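PDB 4GL3: putative glucoamylase from Bacteroides uniformis, which probably hydrolyses glycosidic bonds at the ends of glucan chains, as glucoamylases do. Local coordinates for residues 298-303 with 322-327; 304-309 with 361-366. All blocks are in the same frame, centred on the assembly; numbering follows the deposited sequence.

The two interactions form a worked example of how long loops pack against one another: their segments alternate along the chain, and their centres are about 9 Å apart. Interaction 1 is wholly buried and built on apolar side chains set against each other and against backbone carbonyls, with one backbone hydrogen bond and a water between carbonyls. Interaction 2 is largely buried too, but D307 and D309 remain partly exposed, and carboxylates and an amide do most of the joining. Segment 322-327 touches both partners of interaction 2: T325 OG1 probably hydrogen-bonds to S306 OG, and I324 N probably to F365 O. Interaction 1 packs on helices 271-288 and 337-349, whereas A364, N366 and D309 pack on W371 of strand 371-372.

Interaction 1 (298-303 with 322-327); sequences EKCWGL and GVITPT
G302 and L303 run past I324 and T325 as irregular backbone, joined where T325 N donates to G302 O at 3.2 Å; the bond is almost straight (176°) and nearly in line with the C=O. A water adds a second link, lying 2.8 Å from W301 O and 2.8 Å from T325 O, although other acceptors compete for its protons. G302 has backbone angles at which a CB would press on the preceding carbonyl O, and that CB would also come within 3.7 Å of T325 O.

I324 is the side chain central to the contact. Its CG1 lies beside its own backbone N (chi1 -65°), and both branches reach segment 298-303: CG2 rests against the carbonyl oxygens of G302 and W301, 3.8 Å from G302 O, while CD1 meets L303 CD2 at 3.9 Å, the two side chains crossing obliquely. The CG1 methylene faces C300 SG at 4.2 Å. L303 CD2 also comes within 3.1 Å of V323 O, a tight fit of methyl on carbonyl.

Around segment 298-303, W301 packs on R283 and C286 of helix 271-288 and on S340 and A343 of helix 337-349, its NE1 bonded to Y339 O. C300 and I324 both lean on F365 of strand 365-366, so the contact is packed between two helices and a short strand, and segment 322-327 leads into helix 326-331.

Interaction 2 (304-309 with 361-366); sequences TASDGD and FKDAFN
D307 N and D363 OD2 make the first of two hydrogen bonds here, 2.9 Å long, with the carboxylate oxygen met nearly along its C-O axis. D363 CG stands anti to its backbone N (chi1 -162°), which sends OD2 across to this amide. The second bond is side chain to side chain: N366 ND2 donates to D309 OD1 at 3.0 Å, from above the carboxylate, with the two planes 83° apart. N366 OD1 accepts from E369 N, so both ends of the amide are engaged. An alanine in place of D309 would probably leave N366 ND2 without this acceptor and weaken the hold on its amide.

Two carboxylates also approach each other, D307 OD2 lying 4.3 Å from D363 OD2; the former is paired with R44 and accepts from S375.

In the packing, S306 CB lies 3.3 Å from D363 OD2. A364 CB also packs here, 3.4 Å from D307 O and 3.6 Å from S306 OG. That hydroxyl donates to D307 O and also bonds to T325.

Polar contacts between two short hairpins (305-306 with 313-314, 365-366 with 371-372) and their flanking loops are consistent with the elaborate inter-helix loops of an (alpha/alpha)6 barrel, the fold of six-hairpin glycosidases.

Interaction 1 (298-303 with 322-327)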
# COMPACT_ATOMS: atom_id res chain seq x y z
N GLU A 298 -14.89 1.89 20.21
CA GLU A 298 -14.11 3.10 19.93
C GLU A 298 -12.62 2.86 20.06
O GLU A 298 -11.84 3.49 19.36
CB GLU A 298 -14.52 4.22 20.90
CG GLU A 298 -15.96 4.65 20.66
CD GLU A 298 -16.42 5.72 21.62
OE1 GLU A 298 -15.55 6.32 22.29
OE2 GLU A 298 -17.65 5.94 21.70
N LYS A 299 -12.24 1.96 20.96
CA LYS A 299 -10.84 1.67 21.22
C LYS A 299 -10.35 0.57 20.31
O LYS A 299 -9.17 0.38 20.15
CB LYS A 299 -10.67 1.25 22.68
CG LYS A 299 -11.01 2.38 23.63
CD LYS A 299 -10.24 2.30 24.93
CE LYS A 299 -10.41 3.58 25.74
NZ LYS A 299 -10.16 4.79 24.88
N CYS A 300 -11.28 -0.15 19.70
CA CYS A 300 -10.97 -1.38 19.03
C CYS A 300 -11.81 -1.50 17.76
O CYS A 300 -12.92 -2.05 17.77
CB CYS A 300 -11.23 -2.52 20.00
SG CYS A 300 -10.62 -4.08 19.42
N TRP A 301 -11.28 -0.91 16.68
CA TRP A 301 -11.94 -0.85 15.38
C TRP A 301 -10.92 -1.01 14.28
O TRP A 301 -9.72 -0.83 14.52
CB TRP A 301 -12.67 0.48 15.18
CG TRP A 301 -11.81 1.71 15.19
CD1 TRP A 301 -11.39 2.41 16.28
CD2 TRP A 301 -11.29 2.43 14.04
NE1 TRP A 301 -10.63 3.50 15.90
CE2 TRP A 301 -10.55 3.53 14.54
CE3 TRP A 301 -11.36 2.24 12.66
CZ2 TRP A 301 -9.92 4.44 13.70
CZ3 TRP A 301 -10.71 3.12 11.84
CH2 TRP A 301 -10.00 4.21 12.36
N GLY A 302 -11.42 -1.35 13.09
CA GLY A 302 -10.62 -1.40 11.88
C GLY A 302 -10.71 -2.77 11.25
O GLY A 302 -10.08 -3.72 11.73
N LEU A 303 -11.48 -2.87 10.16
CA LEU A 303 -11.62 -4.11 9.39
C LEU A 303 -10.98 -3.99 7.99
O LEU A 303 -11.30 -3.08 7.20
CB LEU A 303 -13.11 -4.46 9.25
CG LEU A 303 -13.92 -4.66 10.53
CD1 LEU A 303 -15.40 -4.84 10.20
CD2 LEU A 303 -13.37 -5.83 11.35
N GLY A 322 -15.10 -11.40 12.98
CA GLY A 322 -14.65 -11.21 14.38
C GLY A 322 -13.19 -10.80 14.54
O GLY A 322 -12.70 -10.72 15.66
N VAL A 323 -12.52 -10.53 13.41
CA VAL A 323 -11.08 -10.25 13.33
C VAL A 323 -10.89 -8.73 13.16
O VAL A 323 -11.42 -8.13 12.23
CB VAL A 323 -10.44 -11.02 12.14
CG1 VAL A 323 -8.94 -10.68 11.96
CG2 VAL A 323 -10.66 -12.54 12.29
N ILE A 324 -10.20 -8.12 14.11
CA ILE A 324 -9.73 -6.74 14.02
C ILE A 324 -8.26 -6.78 13.59
O ILE A 324 -7.47 -7.62 14.05
CB ILE A 324 -9.93 -5.99 15.39
CG1 ILE A 324 -11.43 -5.87 15.72
CG2 ILE A 324 -9.26 -4.60 15.38
CD1 ILE A 324 -12.26 -4.86 14.94
N THR A 325 -7.90 -5.91 12.66
CA THR A 325 -6.63 -5.94 12.04
C THR A 325 -5.96 -4.54 12.22
O THR A 325 -6.43 -3.53 11.66
CB THR A 325 -6.80 -6.21 10.53
OG1 THR A 325 -7.45 -7.48 10.30
CG2 THR A 325 -5.47 -6.12 9.84
N PRO A 326 -4.86 -4.47 13.02
CA PRO A 326 -4.29 -3.17 13.39
C PRO A 326 -3.94 -2.24 12.25
O PRO A 326 -4.10 -1.03 12.41
CB PRO A 326 -3.03 -3.56 14.18
CG PRO A 326 -3.48 -4.79 14.92
CD PRO A 326 -4.28 -5.54 13.86
N THR A 327 -3.48 -2.76 11.10
CA THR A 327 -3.15 -1.89 10.00
C THR A 327 -4.33 -1.05 9.50
O THR A 327 -4.08 0.01 8.96
CB THR A 327 -2.47 -2.62 8.83
OG1 THR A 327 -1.89 -1.65 7.94
CG2 THR A 327 -3.48 -3.50 8.04
O HOH W 1 -7.31 -1.50 13.30

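Interaction 2 (304-309 with 361-366)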
# COMPACT_ATOMS: atom_id res chain seq x y z
N THR A 304 -10.07 -4.92 7.70
CA THR A 304 -9.42 -5.02 6.41
C THR A 304 -8.91 -6.47 6.19
O THR A 304 -8.99 -7.32 7.09
CB THR A 304 -8.27 -4.02 6.33
OG1 THR A 304 -7.85 -3.88 4.98
CG2 THR A 304 -7.05 -4.43 7.21
N ALA A 305 -8.40 -6.73 4.99
CA ALA A 305 -7.82 -8.04 4.64
C ALA A 305 -6.63 -8.36 5.53
O ALA A 305 -5.71 -7.53 5.70
CB ALA A 305 -7.40 -8.10 3.15
N SER A 306 -6.61 -9.59 6.05
CA SER A 306 -5.50 -10.03 6.87
C SER A 306 -5.62 -11.52 7.21
O SER A 306 -6.64 -12.14 6.89
CB SER A 306 -5.52 -9.23 8.18
OG SER A 306 -6.61 -9.58 9.00
N ASP A 307 -4.63 -12.04 7.94
CA ASP A 307 -4.78 -13.33 8.59
C ASP A 307 -5.96 -13.30 9.56
O ASP A 307 -6.43 -12.23 9.99
CB ASP A 307 -3.48 -13.73 9.32
CG ASP A 307 -2.37 -14.21 8.39
OD1 ASP A 307 -2.57 -14.35 7.15
OD2 ASP A 307 -1.26 -14.48 8.91
N GLY A 308 -6.45 -14.50 9.89
CA GLY A 308 -7.59 -14.67 10.74
C GLY A 308 -7.56 -16.02 11.42
O GLY A 308 -6.87 -16.92 10.98
N ASP A 309 -8.32 -16.16 12.49
CA ASP A 309 -8.37 -17.41 13.21
C ASP A 309 -8.85 -18.59 12.35
O ASP A 309 -8.49 -19.72 12.63
CB ASP A 309 -9.20 -17.29 14.48
CG ASP A 309 -10.62 -16.76 14.23
OD1 ASP A 309 -10.78 -15.64 13.69
OD2 ASP A 309 -11.58 -17.45 14.60
N PHE A 361 3.14 -4.54 15.91
CA PHE A 361 1.86 -5.18 16.09
C PHE A 361 1.77 -6.36 15.14
O PHE A 361 2.00 -6.23 13.93
CB PHE A 361 0.68 -4.23 15.81
CG PHE A 361 0.62 -3.05 16.75
CD1 PHE A 361 0.31 -3.23 18.09
CD2 PHE A 361 0.89 -1.78 16.29
CE1 PHE A 361 0.28 -2.14 18.95
CE2 PHE A 361 0.85 -0.68 17.15
CZ PHE A 361 0.53 -0.87 18.47
N LYS A 362 1.35 -7.48 15.71
CA LYS A 362 1.09 -8.65 14.92
C LYS A 362 -0.16 -8.41 14.04
O LYS A 362 -0.90 -7.40 14.18
CB LYS A 362 0.92 -9.86 15.84
CG LYS A 362 2.22 -10.31 16.49
CD LYS A 362 1.88 -11.07 17.78
CE LYS A 362 3.08 -11.35 18.63
NZ LYS A 362 2.62 -12.17 19.76
N ASP A 363 -0.37 -9.30 13.08
CA ASP A 363 -1.21 -8.97 11.95
C ASP A 363 -2.67 -8.69 12.25
O ASP A 363 -3.29 -7.87 11.57
CB ASP A 363 -1.17 -10.09 10.93
CG ASP A 363 -1.67 -9.64 9.58
OD1 ASP A 363 -1.18 -8.58 9.07
OD2 ASP A 363 -2.49 -10.37 9.00
N ALA A 364 -3.22 -9.41 13.22
CA ALA A 364 -4.66 -9.41 13.49
C ALA A 364 -4.94 -10.15 14.78
O ALA A 364 -4.09 -10.90 15.31
CB ALA A 364 -5.45 -10.03 12.33
N PHE A 365 -6.14 -9.95 15.28
CA PHE A 365 -6.62 -10.64 16.47
C PHE A 365 -8.13 -10.77 16.47
O PHE A 365 -8.85 -10.03 15.77
CB PHE A 365 -6.15 -9.96 17.80
CG PHE A 365 -6.69 -8.56 17.99
CD1 PHE A 365 -6.05 -7.46 17.40
CD2 PHE A 365 -7.84 -8.34 18.74
CE1 PHE A 365 -6.56 -6.18 17.58
CE2 PHE A 365 -8.35 -7.07 18.88
CZ PHE A 365 -7.72 -5.99 18.29
N ASN A 366 -8.60 -11.73 17.25
CA ASN A 366 -10.02 -12.01 17.43
C ASN A 366 -10.28 -12.23 18.91
O ASN A 366 -10.02 -13.33 19.43
CB ASN A 366 -10.43 -13.24 16.62
CG ASN A 366 -11.92 -13.56 16.73
OD1 ASN A 366 -12.56 -13.35 17.77
ND2 ASN A 366 -12.48 -14.08 15.63